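Local coordinates for 5-carboxymethyl-2-hydroxymuconate semialdehyde dehydrogenase (Thermus thermophilus, PDB 2D4E), which probably catalyses the NAD-dependent oxidation of 5-carboxymethyl-2-hydroxymuconate semialdehyde to the corresponding acid, as a tetrameric member of the aldehyde dehydrogenase family, at residues D339-V344 and S380-D385; K89-R94 and D216-V221; G482-G487 and L492-D497; A8-E13 and H102-A107. All coordinates share one frame; numbering follows the deposited sequence.

Contact 1: D339-V344 and S380-D385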
loop_
_atom_site.group_PDB
_atom_site.type_symbol
_atom_site.label_atom_id
_atom_site.label_comp_id
_atom_site.label_asym_id
_atom_site.label_seq_id
_atom_site.Cartn_x
_atom_site.Cartn_y
_atom_site.Cartn_z
ATOM N N ASP C 339 10.820 13.582 44.468
ATOM C CA ASP C 339 12.227 13.917 44.697
ATOM C C ASP C 339 13.004 13.775 43.383
ATOM O O ASP C 339 13.143 12.676 42.850
ATOM C CB ASP C 339 12.811 12.985 45.767
ATOM C CG ASP C 339 14.292 13.239 46.038
ATOM O OD1 ASP C 339 14.832 12.599 46.966
ATOM O OD2 ASP C 339 14.923 14.058 45.332
ATOM N N PRO C 340 13.519 14.890 42.840
ATOM C CA PRO C 340 14.272 14.817 41.580
ATOM C C PRO C 340 15.450 13.837 41.551
ATOM O O PRO C 340 15.927 13.472 40.476
ATOM C CB PRO C 340 14.697 16.271 41.334
ATOM C CG PRO C 340 14.648 16.898 42.704
ATOM C CD PRO C 340 13.421 16.281 43.310
ATOM N N GLU C 341 15.904 13.400 42.722
ATOM C CA GLU C 341 17.024 12.461 42.801
ATOM C C GLU C 341 16.592 10.999 42.683
ATOM O O GLU C 341 17.418 10.123 42.437
ATOM C CB GLU C 341 17.778 12.646 44.120
ATOM C CG GLU C 341 18.504 13.967 44.226
ATOM C CD GLU C 341 19.552 14.120 43.148
ATOM O OE1 GLU C 341 20.550 13.363 43.182
ATOM O OE2 GLU C 341 19.371 14.990 42.265
ATOM N N THR C 342 15.299 10.748 42.861
ATOM C CA THR C 342 14.752 9.396 42.801
ATOM C C THR C 342 14.812 8.764 41.411
ATOM O O THR C 342 14.552 9.429 40.409
ATOM C CB THR C 342 13.280 9.387 43.255
ATOM O OG1 THR C 342 13.188 9.895 44.592
ATOM C CG2 THR C 342 12.708 7.968 43.194
ATOM N N GLU C 343 15.154 7.478 41.357
ATOM C CA GLU C 343 15.203 6.756 40.089
ATOM C C GLU C 343 14.125 5.682 40.123
ATOM O O GLU C 343 13.479 5.399 39.112
ATOM C CB GLU C 343 16.580 6.121 39.867
ATOM C CG GLU C 343 17.701 7.141 39.685
ATOM C CD GLU C 343 19.051 6.491 39.467
ATOM O OE1 GLU C 343 19.585 6.579 38.341
ATOM O OE2 GLU C 343 19.575 5.882 40.422
ATOM N N VAL C 344 13.935 5.085 41.294
ATOM C CA VAL C 344 12.914 4.062 41.478
ATOM C C VAL C 344 12.003 4.458 42.634
ATOM O O VAL C 344 12.462 4.690 43.755
ATOM C CB VAL C 344 13.537 2.669 41.762
ATOM C CG1 VAL C 344 12.485 1.725 42.335
ATOM C CG2 VAL C 344 14.095 2.084 40.476
ATOM N N SER C 380 15.369 5.532 52.098
ATOM C CA SER C 380 15.512 6.154 50.791
ATOM C C SER C 380 16.966 6.547 50.610
ATOM O O SER C 380 17.766 6.452 51.542
ATOM C CB SER C 380 14.645 7.408 50.681
ATOM O OG SER C 380 15.253 8.504 51.348
ATOM N N PHE C 381 17.294 6.988 49.404
ATOM C CA PHE C 381 18.638 7.427 49.073
ATOM C C PHE C 381 19.049 8.567 50.010
ATOM O O PHE C 381 20.229 8.731 50.320
ATOM C CB PHE C 381 18.672 7.908 47.615
ATOM C CG PHE C 381 19.817 8.832 47.306
ATOM C CD1 PHE C 381 21.124 8.351 47.247
ATOM C CD2 PHE C 381 19.591 10.192 47.105
ATOM C CE1 PHE C 381 22.195 9.214 46.990
ATOM C CE2 PHE C 381 20.654 11.066 46.848
ATOM C CZ PHE C 381 21.957 10.576 46.791
ATOM N N ARG C 382 18.070 9.353 50.451
ATOM C CA ARG C 382 18.348 10.480 51.338
ATOM C C ARG C 382 18.280 10.123 52.818
ATOM O O ARG C 382 18.357 11.005 53.676
ATOM C CB ARG C 382 17.384 11.635 51.058
ATOM C CG ARG C 382 17.463 12.185 49.647
ATOM C CD ARG C 382 16.814 13.553 49.574
ATOM N NE ARG C 382 16.718 14.052 48.208
ATOM C CZ ARG C 382 16.790 15.338 47.884
ATOM N NH1 ARG C 382 16.969 16.251 48.830
ATOM N NH2 ARG C 382 16.666 15.717 46.619
ATOM N N GLY C 383 18.131 8.835 53.116
ATOM C CA GLY C 383 18.067 8.405 54.500
ATOM C C GLY C 383 16.688 8.489 55.125
ATOM O O GLY C 383 16.554 8.335 56.338
ATOM N N GLU C 384 15.663 8.724 54.309
ATOM C CA GLU C 384 14.292 8.822 54.807
ATOM C C GLU C 384 13.717 7.434 55.061
ATOM O O GLU C 384 14.129 6.459 54.435
ATOM C CB GLU C 384 13.396 9.527 53.785
ATOM C CG GLU C 384 13.825 10.925 53.401
ATOM C CD GLU C 384 13.221 11.359 52.075
ATOM O OE1 GLU C 384 13.587 10.765 51.042
ATOM O OE2 GLU C 384 12.383 12.282 52.063
ATOM N N ASP C 385 12.759 7.351 55.977
ATOM C CA ASP C 385 12.105 6.085 56.289
ATOM C C ASP C 385 11.029 5.859 55.225
ATOM O O ASP C 385 10.166 6.714 55.016
ATOM C CB ASP C 385 11.491 6.148 57.694
ATOM C CG ASP C 385 10.498 5.032 57.955
ATOM O OD1 ASP C 385 10.778 3.874 57.577
ATOM O OD2 ASP C 385 9.436 5.316 58.552
HETATM O O HOH W 1 13.115 10.684 48.505
#
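OD2 of D339 is gripped from two sides: R382 NH2 donates to it across the contact at 2.7 Å, and the backbone N of E341 donates to the same OD2 atom at 2.9 Å. The two donors approach from opposite faces of the carboxylate plane, the arginine lying 37° out of it. The bond from E341 N closes an Asx turn, which overlaps the type I beta turn from D339 to T342 and limits rotation of the carboxylate. The second oxygen, OD1, sits 2.7 Å from R382 NE; this completes a two-point salt bridge, although the NE bond is weak because its N-H points well off the acceptor. Carboxylate and guanidinium planes are 68° apart, so the pair is not the flat, coplanar fork. With CG anti to the nitrogen (chi1 178°), the D339 carboxylate points toward the other loop, where the extended R382 meets it. E341 crosses the arginine at about a right angle and lays its CG 3.5 Å from R382 NH2; its CB rests against CE2 of F381. One water donates to D339 OD1 and to E384 OE1, bridging two carboxylates whose like charges it probably screens. S380 OG also donates to E384 OE1 and accepts from E384 N, beside the S380 to G383 type I turn that G383 N to S380 O closes. Y3 binds the other oxygen of E384. Two loops, partly buried where they meet, are thus joined mainly by charge, and the donors around D339 would be expected to stabilise its ionised form.

Contact 2: K89-R94 and D216-V221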
loop_
_atom_site.group_PDB
_atom_site.type_symbol
_atom_site.label_atom_id
_atom_site.label_comp_id
_atom_site.label_asym_id
_atom_site.label_seq_id
_atom_site.Cartn_x
_atom_site.Cartn_y
_atom_site.Cartn_z
ATOM N N LYS C 89 -10.436 16.301 13.185
ATOM C CA LYS C 89 -9.015 16.609 13.257
ATOM C C LYS C 89 -8.837 17.858 14.124
ATOM O O LYS C 89 -7.926 17.927 14.952
ATOM C CB LYS C 89 -8.455 16.868 11.856
ATOM C CG LYS C 89 -7.026 17.410 11.838
ATOM C CD LYS C 89 -6.556 17.695 10.415
ATOM C CE LYS C 89 -5.104 18.131 10.407
ATOM N NZ LYS C 89 -4.532 18.238 9.033
ATOM N N ARG C 90 -9.716 18.839 13.935
ATOM C CA ARG C 90 -9.642 20.074 14.709
ATOM C C ARG C 90 -9.799 19.770 16.195
ATOM O O ARG C 90 -9.066 20.306 17.023
ATOM C CB ARG C 90 -10.726 21.064 14.268
ATOM C CG ARG C 90 -10.630 22.424 14.965
ATOM C CD ARG C 90 -11.836 23.302 14.652
ATOM N NE ARG C 90 -13.081 22.746 15.177
ATOM C CZ ARG C 90 -13.369 22.636 16.471
ATOM N NH1 ARG C 90 -12.497 23.043 17.388
ATOM N NH2 ARG C 90 -14.535 22.130 16.848
ATOM N N TYR C 91 -10.756 18.913 16.528
ATOM C CA TYR C 91 -10.976 18.540 17.919
ATOM C C TYR C 91 -9.757 17.849 18.535
ATOM O O TYR C 91 -9.341 18.203 19.629
ATOM C CB TYR C 91 -12.181 17.614 18.045
ATOM C CG TYR C 91 -13.515 18.308 18.060
ATOM C CD1 TYR C 91 -14.449 18.070 17.060
ATOM C CD2 TYR C 91 -13.870 19.154 19.109
ATOM C CE1 TYR C 91 -15.707 18.647 17.101
ATOM C CE2 TYR C 91 -15.136 19.742 19.163
ATOM C CZ TYR C 91 -16.047 19.479 18.153
ATOM O OH TYR C 91 -17.303 20.035 18.193
ATOM N N LEU C 92 -9.188 16.862 17.842
ATOM C CA LEU C 92 -8.019 16.164 18.378
ATOM C C LEU C 92 -6.879 17.144 18.642
ATOM O O LEU C 92 -6.206 17.058 19.664
ATOM C CB LEU C 92 -7.536 15.061 17.425
ATOM C CG LEU C 92 -8.465 13.875 17.138
ATOM C CD1 LEU C 92 -7.648 12.748 16.532
ATOM C CD2 LEU C 92 -9.114 13.386 18.409
ATOM N N LEU C 93 -6.664 18.073 17.717
ATOM C CA LEU C 93 -5.613 19.071 17.882
ATOM C C LEU C 93 -5.903 19.992 19.069
ATOM O O LEU C 93 -4.983 20.467 19.741
ATOM C CB LEU C 93 -5.463 19.898 16.604
ATOM C CG LEU C 93 -4.889 19.128 15.413
ATOM C CD1 LEU C 93 -4.809 20.055 14.207
ATOM C CD2 LEU C 93 -3.505 18.582 15.774
ATOM N N ARG C 94 -7.186 20.243 19.322
ATOM C CA ARG C 94 -7.588 21.092 20.437
ATOM C C ARG C 94 -7.326 20.351 21.748
ATOM O O ARG C 94 -6.867 20.936 22.732
ATOM C CB ARG C 94 -9.075 21.439 20.322
ATOM C CG ARG C 94 -9.618 22.290 21.462
ATOM C CD ARG C 94 -8.823 23.577 21.642
ATOM N NE ARG C 94 -9.444 24.439 22.647
ATOM C CZ ARG C 94 -8.806 25.392 23.319
ATOM N NH1 ARG C 94 -7.512 25.616 23.103
ATOM N NH2 ARG C 94 -9.465 26.118 24.217
ATOM N N ASP C 216 -14.700 21.024 24.190
ATOM C CA ASP C 216 -16.083 21.091 23.720
ATOM C C ASP C 216 -16.536 19.958 22.792
ATOM O O ASP C 216 -17.284 20.188 21.841
ATOM C CB ASP C 216 -16.335 22.455 23.058
ATOM C CG ASP C 216 -17.808 22.698 22.751
ATOM O OD1 ASP C 216 -18.664 22.357 23.597
ATOM O OD2 ASP C 216 -18.110 23.244 21.667
ATOM N N LEU C 217 -16.091 18.734 23.064
ATOM C CA LEU C 217 -16.519 17.600 22.249
ATOM C C LEU C 217 -18.033 17.502 22.400
ATOM O O LEU C 217 -18.574 17.831 23.455
ATOM C CB LEU C 217 -15.900 16.292 22.744
ATOM C CG LEU C 217 -14.499 15.844 22.325
ATOM C CD1 LEU C 217 -14.247 14.448 22.907
ATOM C CD2 LEU C 217 -14.376 15.807 20.803
ATOM N N PRO C 218 -18.741 17.063 21.350
ATOM C CA PRO C 218 -20.196 16.954 21.475
ATOM C C PRO C 218 -20.563 15.988 22.602
ATOM O O PRO C 218 -19.818 15.049 22.894
ATOM C CB PRO C 218 -20.620 16.443 20.105
ATOM C CG PRO C 218 -19.625 17.091 19.204
ATOM C CD PRO C 218 -18.325 16.872 19.950
ATOM N N PRO C 219 -21.720 16.209 23.250
ATOM C CA PRO C 219 -22.183 15.357 24.350
ATOM C C PRO C 219 -22.333 13.910 23.906
ATOM O O PRO C 219 -22.893 13.643 22.848
ATOM C CB PRO C 219 -23.539 15.962 24.722
ATOM C CG PRO C 219 -23.442 17.381 24.242
ATOM C CD PRO C 219 -22.719 17.242 22.933
ATOM N N GLY C 220 -21.840 12.984 24.718
ATOM C CA GLY C 220 -21.961 11.577 24.389
ATOM C C GLY C 220 -20.798 10.984 23.615
ATOM O O GLY C 220 -20.612 9.768 23.620
ATOM N N VAL C 221 -20.015 11.824 22.949
ATOM C CA VAL C 221 -18.886 11.328 22.177
ATOM C C VAL C 221 -17.866 10.640 23.081
ATOM O O VAL C 221 -17.350 9.579 22.739
ATOM C CB VAL C 221 -18.223 12.462 21.378
ATOM C CG1 VAL C 221 -16.951 11.962 20.702
ATOM C CG2 VAL C 221 -19.208 12.980 20.328
#
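The ring of Y91 has L217 over one face: CD2 of the leucine stands 4.1 Å from the ring centroid and 27° off the normal, a CH-pi contact. R90 NH2, from the same helix, lies over the opposite face, displaced toward the rim. P218 and the carbonyl of D216 reach the phenol end obliquely, the proline with its CD 3.8 Å from Y91 OH and the carbonyl with D216 O 3.5 Å from Y91 CE2. The leucine methyl lies nearer the root of the ring, with its CD2 3.8 Å from Y91 CD2. Turning CG beside the backbone nitrogen (chi1 -82°) carries the tyrosine out from helix 85-101 to the loop that follows helix 203-214. That loop begins with a Schellman motif, D216 having positive phi, and then makes a type II turn from P218 to V221 that leads into strand 222-224, an outermost strand of the five-stranded parallel sheet of the cofactor-binding domain. The contact therefore packs a helix against a helix-to-strand connection of the Rossmann-like alpha/beta fold. L217 also rests on L187 of helix 175-188 and, together with P218, on W80 of helix 63-80, while R90 NH2 is paired with E87.

Contact 3: G482-G487 and L492-D497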
loop_
_atom_site.group_PDB
_atom_site.type_symbol
_atom_site.label_atom_id
_atom_site.label_comp_id
_atom_site.label_asym_id
_atom_site.label_seq_id
_atom_site.Cartn_x
_atom_site.Cartn_y
_atom_site.Cartn_z
ATOM N N GLY C 482 -1.463 -10.884 23.561
ATOM C CA GLY C 482 -2.533 -10.172 22.893
ATOM C C GLY C 482 -2.673 -10.456 21.415
ATOM O O GLY C 482 -2.120 -11.421 20.884
ATOM N N ASP C 483 -3.425 -9.596 20.749
ATOM C CA ASP C 483 -3.667 -9.738 19.330
ATOM C C ASP C 483 -4.035 -8.368 18.763
ATOM O O ASP C 483 -4.307 -7.433 19.518
ATOM C CB ASP C 483 -4.796 -10.750 19.105
ATOM C CG ASP C 483 -5.027 -11.049 17.639
ATOM O OD1 ASP C 483 -4.032 -11.258 16.905
ATOM O OD2 ASP C 483 -6.204 -11.082 17.221
ATOM N N ARG C 484 -4.033 -8.255 17.436
ATOM C CA ARG C 484 -4.349 -6.999 16.765
ATOM C C ARG C 484 -3.181 -6.041 16.949
ATOM O O ARG C 484 -2.253 -6.310 17.715
ATOM C CB ARG C 484 -5.604 -6.362 17.359
ATOM C CG ARG C 484 -6.841 -7.241 17.333
ATOM C CD ARG C 484 -7.615 -7.026 16.065
ATOM N NE ARG C 484 -8.912 -7.696 16.093
ATOM C CZ ARG C 484 -9.788 -7.639 15.099
ATOM N NH1 ARG C 484 -9.498 -6.939 14.013
ATOM N NH2 ARG C 484 -10.939 -8.293 15.184
ATOM N N ARG C 485 -3.239 -4.911 16.257
ATOM C CA ARG C 485 -2.177 -3.926 16.354
ATOM C C ARG C 485 -2.713 -2.508 16.456
ATOM O O ARG C 485 -3.816 -2.212 15.999
ATOM C CB ARG C 485 -1.259 -4.035 15.136
ATOM C CG ARG C 485 -0.501 -5.356 15.030
ATOM C CD ARG C 485 0.705 -5.397 15.964
ATOM N NE ARG C 485 1.418 -6.667 15.839
ATOM C CZ ARG C 485 1.083 -7.789 16.476
ATOM N NH1 ARG C 485 0.045 -7.812 17.302
ATOM N NH2 ARG C 485 1.781 -8.898 16.273
ATOM N N GLU C 486 -1.922 -1.645 17.087
ATOM C CA GLU C 486 -2.242 -0.229 17.229
ATOM C C GLU C 486 -1.109 0.490 16.497
ATOM O O GLU C 486 -0.072 -0.120 16.206
ATOM C CB GLU C 486 -2.245 0.202 18.703
ATOM C CG GLU C 486 -3.476 -0.211 19.504
ATOM C CD GLU C 486 -4.743 0.523 19.078
ATOM O OE1 GLU C 486 -4.651 1.518 18.331
ATOM O OE2 GLU C 486 -5.838 0.115 19.502
ATOM N N GLY C 487 -1.305 1.769 16.195
ATOM C CA GLY C 487 -0.272 2.525 15.507
ATOM C C GLY C 487 -0.616 2.889 14.072
ATOM O O GLY C 487 -0.766 2.007 13.224
ATOM N N LEU C 492 -6.410 1.184 12.080
ATOM C CA LEU C 492 -7.613 1.214 11.244
ATOM C C LEU C 492 -8.309 -0.126 11.115
ATOM O O LEU C 492 -9.534 -0.187 11.047
ATOM C CB LEU C 492 -7.289 1.706 9.834
ATOM C CG LEU C 492 -7.159 3.203 9.567
ATOM C CD1 LEU C 492 -6.772 3.390 8.106
ATOM C CD2 LEU C 492 -8.475 3.917 9.866
ATOM N N ASP C 493 -7.527 -1.199 11.064
ATOM C CA ASP C 493 -8.099 -2.528 10.919
ATOM C C ASP C 493 -9.018 -2.922 12.054
ATOM O O ASP C 493 -9.866 -3.800 11.893
ATOM C CB ASP C 493 -6.989 -3.561 10.752
ATOM C CG ASP C 493 -6.541 -3.683 9.313
ATOM O OD1 ASP C 493 -7.332 -4.221 8.501
ATOM O OD2 ASP C 493 -5.417 -3.228 8.994
ATOM N N PHE C 494 -8.859 -2.275 13.201
ATOM C CA PHE C 494 -9.713 -2.577 14.335
ATOM C C PHE C 494 -10.854 -1.579 14.488
ATOM O O PHE C 494 -11.998 -1.976 14.683
ATOM C CB PHE C 494 -8.902 -2.622 15.636
ATOM C CG PHE C 494 -9.755 -2.719 16.876
ATOM C CD1 PHE C 494 -10.030 -1.588 17.641
ATOM C CD2 PHE C 494 -10.303 -3.939 17.265
ATOM C CE1 PHE C 494 -10.839 -1.667 18.781
ATOM C CE2 PHE C 494 -11.115 -4.035 18.401
ATOM C CZ PHE C 494 -11.385 -2.893 19.162
ATOM N N TYR C 495 -10.541 -0.291 14.383
ATOM C CA TYR C 495 -11.540 0.756 14.564
ATOM C C TYR C 495 -12.492 1.019 13.402
ATOM O O TYR C 495 -13.469 1.747 13.570
ATOM C CB TYR C 495 -10.857 2.071 14.955
ATOM C CG TYR C 495 -10.068 1.993 16.250
ATOM C CD1 TYR C 495 -8.672 1.890 16.238
ATOM C CD2 TYR C 495 -10.719 2.002 17.487
ATOM C CE1 TYR C 495 -7.944 1.797 17.432
ATOM C CE2 TYR C 495 -10.002 1.907 18.683
ATOM C CZ TYR C 495 -8.623 1.805 18.647
ATOM O OH TYR C 495 -7.922 1.707 19.825
ATOM N N THR C 496 -12.220 0.440 12.234
ATOM C CA THR C 496 -13.087 0.645 11.080
ATOM C C THR C 496 -13.457 -0.676 10.420
ATOM O O THR C 496 -12.857 -1.709 10.708
ATOM C CB THR C 496 -12.415 1.553 10.009
ATOM O OG1 THR C 496 -11.314 0.864 9.403
ATOM C CG2 THR C 496 -11.911 2.843 10.636
ATOM N N ASP C 497 -14.461 -0.634 9.544
ATOM C CA ASP C 497 -14.918 -1.817 8.814
ATOM C C ASP C 497 -14.637 -1.640 7.328
ATOM O O ASP C 497 -14.885 -0.564 6.770
ATOM C CB ASP C 497 -16.428 -2.027 8.965
ATOM C CG ASP C 497 -16.838 -2.409 10.372
ATOM O OD1 ASP C 497 -16.110 -3.191 11.021
ATOM O OD2 ASP C 497 -17.908 -1.937 10.815
#
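R484 and F494 cross at about a right angle, with guanidinium and ring planes 75° apart. The phenyl presents its edge: CD2 of F494 lies over one face of the guanidinium, toward its rim, and 4.2 Å from R484 NE. This is consequently not a stacked cation-pi pair. The strongest polar partner of R484 lies outside these segments: D483 of the second subunit, which pairs with its NH2. E486 and Y495 also cross nearly perpendicularly, their flat groups 51° apart. Y495 OH donates to E486 OE2 at 2.6 Å, arriving on the syn side and 23° out of the carboxylate plane, while OE1 lies at the ring edge, 3.4 Å from Y495 CE1. A bend at chi2 brings the E486 carboxylate round to the hydroxyl. These pairs tie the loop before helix 488-495 to the last turn of that helix, where the chain passes into strand 496-504, which pairs with strand 154-162 in a two-stranded antiparallel arm. F494 CD1 sits 3.5 Å above the Y495 ring, over its centre, so the neighbouring rings brace each other. R182 forms a salt bridge with the same OE2 of E486, whose side chain is about 8 Å from bound NAD.

Contact 4: A8-E13 and H102-A107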
loop_
_atom_site.group_PDB
_atom_site.type_symbol
_atom_site.label_atom_id
_atom_site.label_comp_id
_atom_site.label_asym_id
_atom_site.label_seq_id
_atom_site.Cartn_x
_atom_site.Cartn_y
_atom_site.Cartn_z
ATOM N N ALA C 8 10.721 18.813 37.678
ATOM C CA ALA C 8 10.260 18.533 36.322
ATOM C C ALA C 8 9.633 19.799 35.728
ATOM O O ALA C 8 8.708 19.732 34.914
ATOM C CB ALA C 8 9.244 17.391 36.332
ATOM N N GLY C 9 10.143 20.954 36.148
ATOM C CA GLY C 9 9.631 22.219 35.653
ATOM C C GLY C 9 8.318 22.631 36.292
ATOM O O GLY C 9 7.701 23.617 35.877
ATOM N N ILE C 10 7.884 21.885 37.304
ATOM C CA ILE C 10 6.630 22.186 37.992
ATOM C C ILE C 10 6.905 22.809 39.365
ATOM O O ILE C 10 7.718 22.299 40.139
ATOM C CB ILE C 10 5.783 20.902 38.163
ATOM C CG1 ILE C 10 5.541 20.257 36.793
ATOM C CG2 ILE C 10 4.456 21.233 38.825
ATOM C CD1 ILE C 10 4.868 18.899 36.856
ATOM N N SER C 11 6.233 23.918 39.662
ATOM C CA SER C 11 6.435 24.606 40.935
ATOM C C SER C 11 5.892 23.779 42.089
ATOM O O SER C 11 4.887 23.082 41.946
ATOM C CB SER C 11 5.743 25.972 40.924
ATOM O OG SER C 11 4.338 25.824 40.984
ATOM N N TRP C 12 6.549 23.858 43.238
ATOM C CA TRP C 12 6.086 23.098 44.384
ATOM C C TRP C 12 4.680 23.551 44.780
ATOM O O TRP C 12 3.888 22.757 45.285
ATOM C CB TRP C 12 7.053 23.246 45.568
ATOM C CG TRP C 12 6.884 22.145 46.569
ATOM C CD1 TRP C 12 6.097 22.162 47.687
ATOM C CD2 TRP C 12 7.416 20.817 46.474
ATOM N NE1 TRP C 12 6.101 20.923 48.289
ATOM C CE2 TRP C 12 6.901 20.079 47.563
ATOM C CE3 TRP C 12 8.274 20.176 45.567
ATOM C CZ2 TRP C 12 7.215 18.728 47.773
ATOM C CZ3 TRP C 12 8.587 18.829 45.776
ATOM C CH2 TRP C 12 8.057 18.124 46.871
ATOM N N GLU C 13 4.372 24.824 44.537
ATOM C CA GLU C 13 3.055 25.367 44.863
ATOM C C GLU C 13 1.967 24.612 44.102
ATOM O O GLU C 13 0.921 24.282 44.664
ATOM C CB GLU C 13 2.983 26.862 44.518
ATOM C CG GLU C 13 3.786 27.781 45.442
ATOM C CD GLU C 13 5.287 27.527 45.392
ATOM O OE1 GLU C 13 5.860 27.540 44.280
ATOM O OE2 GLU C 13 5.895 27.324 46.470
ATOM N N HIS C 102 -2.602 21.906 30.458
ATOM C CA HIS C 102 -2.815 21.368 31.796
ATOM C C HIS C 102 -1.752 20.322 32.132
ATOM O O HIS C 102 -1.922 19.546 33.067
ATOM C CB HIS C 102 -4.202 20.725 31.883
ATOM C CG HIS C 102 -5.330 21.685 31.661
ATOM N ND1 HIS C 102 -5.791 22.533 32.645
ATOM C CD2 HIS C 102 -6.081 21.939 30.564
ATOM C CE1 HIS C 102 -6.777 23.268 32.163
ATOM N NE2 HIS C 102 -6.973 22.928 30.902
ATOM N N ALA C 103 -0.655 20.317 31.379
ATOM C CA ALA C 103 0.420 19.340 31.570
ATOM C C ALA C 103 0.917 19.180 33.006
ATOM O O ALA C 103 1.037 18.060 33.498
ATOM C CB ALA C 103 1.592 19.669 30.654
ATOM N N ASP C 104 1.210 20.291 33.672
ATOM C CA ASP C 104 1.703 20.238 35.046
ATOM C C ASP C 104 0.723 19.529 35.981
ATOM O O ASP C 104 1.122 18.668 36.770
ATOM C CB ASP C 104 1.989 21.652 35.575
ATOM C CG ASP C 104 3.129 22.343 34.832
ATOM O OD1 ASP C 104 3.844 21.680 34.048
ATOM O OD2 ASP C 104 3.319 23.559 35.046
ATOM N N GLU C 105 -0.554 19.893 35.893
ATOM C CA GLU C 105 -1.586 19.288 36.731
ATOM C C GLU C 105 -1.675 17.779 36.482
ATOM O O GLU C 105 -1.718 16.989 37.429
ATOM C CB GLU C 105 -2.948 19.923 36.438
ATOM C CG GLU C 105 -3.021 21.426 36.651
ATOM C CD GLU C 105 -4.118 22.072 35.809
ATOM O OE1 GLU C 105 -5.259 21.561 35.803
ATOM O OE2 GLU C 105 -3.842 23.094 35.149
ATOM N N LEU C 106 -1.720 17.392 35.204
ATOM C CA LEU C 106 -1.812 15.982 34.815
ATOM C C LEU C 106 -0.623 15.169 35.336
ATOM O O LEU C 106 -0.788 14.063 35.860
ATOM C CB LEU C 106 -1.907 15.862 33.281
ATOM C CG LEU C 106 -3.256 16.263 32.648
ATOM C CD1 LEU C 106 -3.110 16.476 31.148
ATOM C CD2 LEU C 106 -4.293 15.179 32.938
ATOM N N ALA C 107 0.573 15.722 35.197
ATOM C CA ALA C 107 1.774 15.043 35.657
ATOM C C ALA C 107 1.722 14.823 37.161
ATOM O O ALA C 107 1.932 13.714 37.644
ATOM C CB ALA C 107 3.003 15.858 35.291
HETATM O O HOH W 2 6.579 20.912 33.377
HETATM O O HOH W 3 5.865 24.220 34.021
HETATM O O HOH W 4 4.165 24.840 38.010
#
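I10 and D104 lie alongside each other, running opposite ways, and the closest approach is I10 CG1 to D104 OD1 at 3.5 Å. The isoleucine sets CG2 near D104 CB and CD1 over the backbone of the helix. Its CD1 continues to A107, one turn further on, and meets A107 CB at 3.9 Å. Setting CG1 beside the backbone N (chi1 -56°) aims this branch at the helix surface. The polar side of the contact is carried by water. D104 OD1 lies 2.9 Å from a water that also stands 2.9 Å from A8 O, and D104 OD2 lies 2.8 Å from a second water, itself 2.7 Å from G9 O. A third water accepts from S11 N at 2.8 Å and has only a weak bond to D104 OD2. One carboxylate thus faces three separate waters reaching the A8 to S11 backbone. Further out, R122 of helix 118-136 makes a long, weak ion pair with D104 OD1, and R6 bonds to G9 O. At the start of helix 103-114 the N-cap residue H102 donates from ND1 to E105 OE2 at 3.2 Å, while its NE2 bonds to E214 and E105 pairs with K207, which together anchor the helix start to helix 203-214. Strand 10-11 pairs with strand 6-7 in a small antiparallel hairpin, and S11 occupies the N-cap position of helix 12-24. The contact is the docking of an N-terminal beta-hairpin on a helix, by an apolar isoleucine flanked by water-mediated polar bonds.

In the fold
Contact 3 is the buried one, about 15 Å from the chain centre, and it joins a direct hydrogen bond to ring packing, near NAD and the second subunit. Contact 2 lies at the surface and is mainly apolar, with a CH-pi contact across its segments. Contacts 1 and 4 are partly buried; their nearest atoms are about 6 Å apart without touching, on the same side of the centre, yet the first relies on a salt bridge and the fourth on an isoleucine with waters. Contacts 2 and 4 use successive helices, 85-101 and 103-114, and their segments alternate along the chain. Contacts 1 and 3, on opposite sides of the centre, both touch the second subunit.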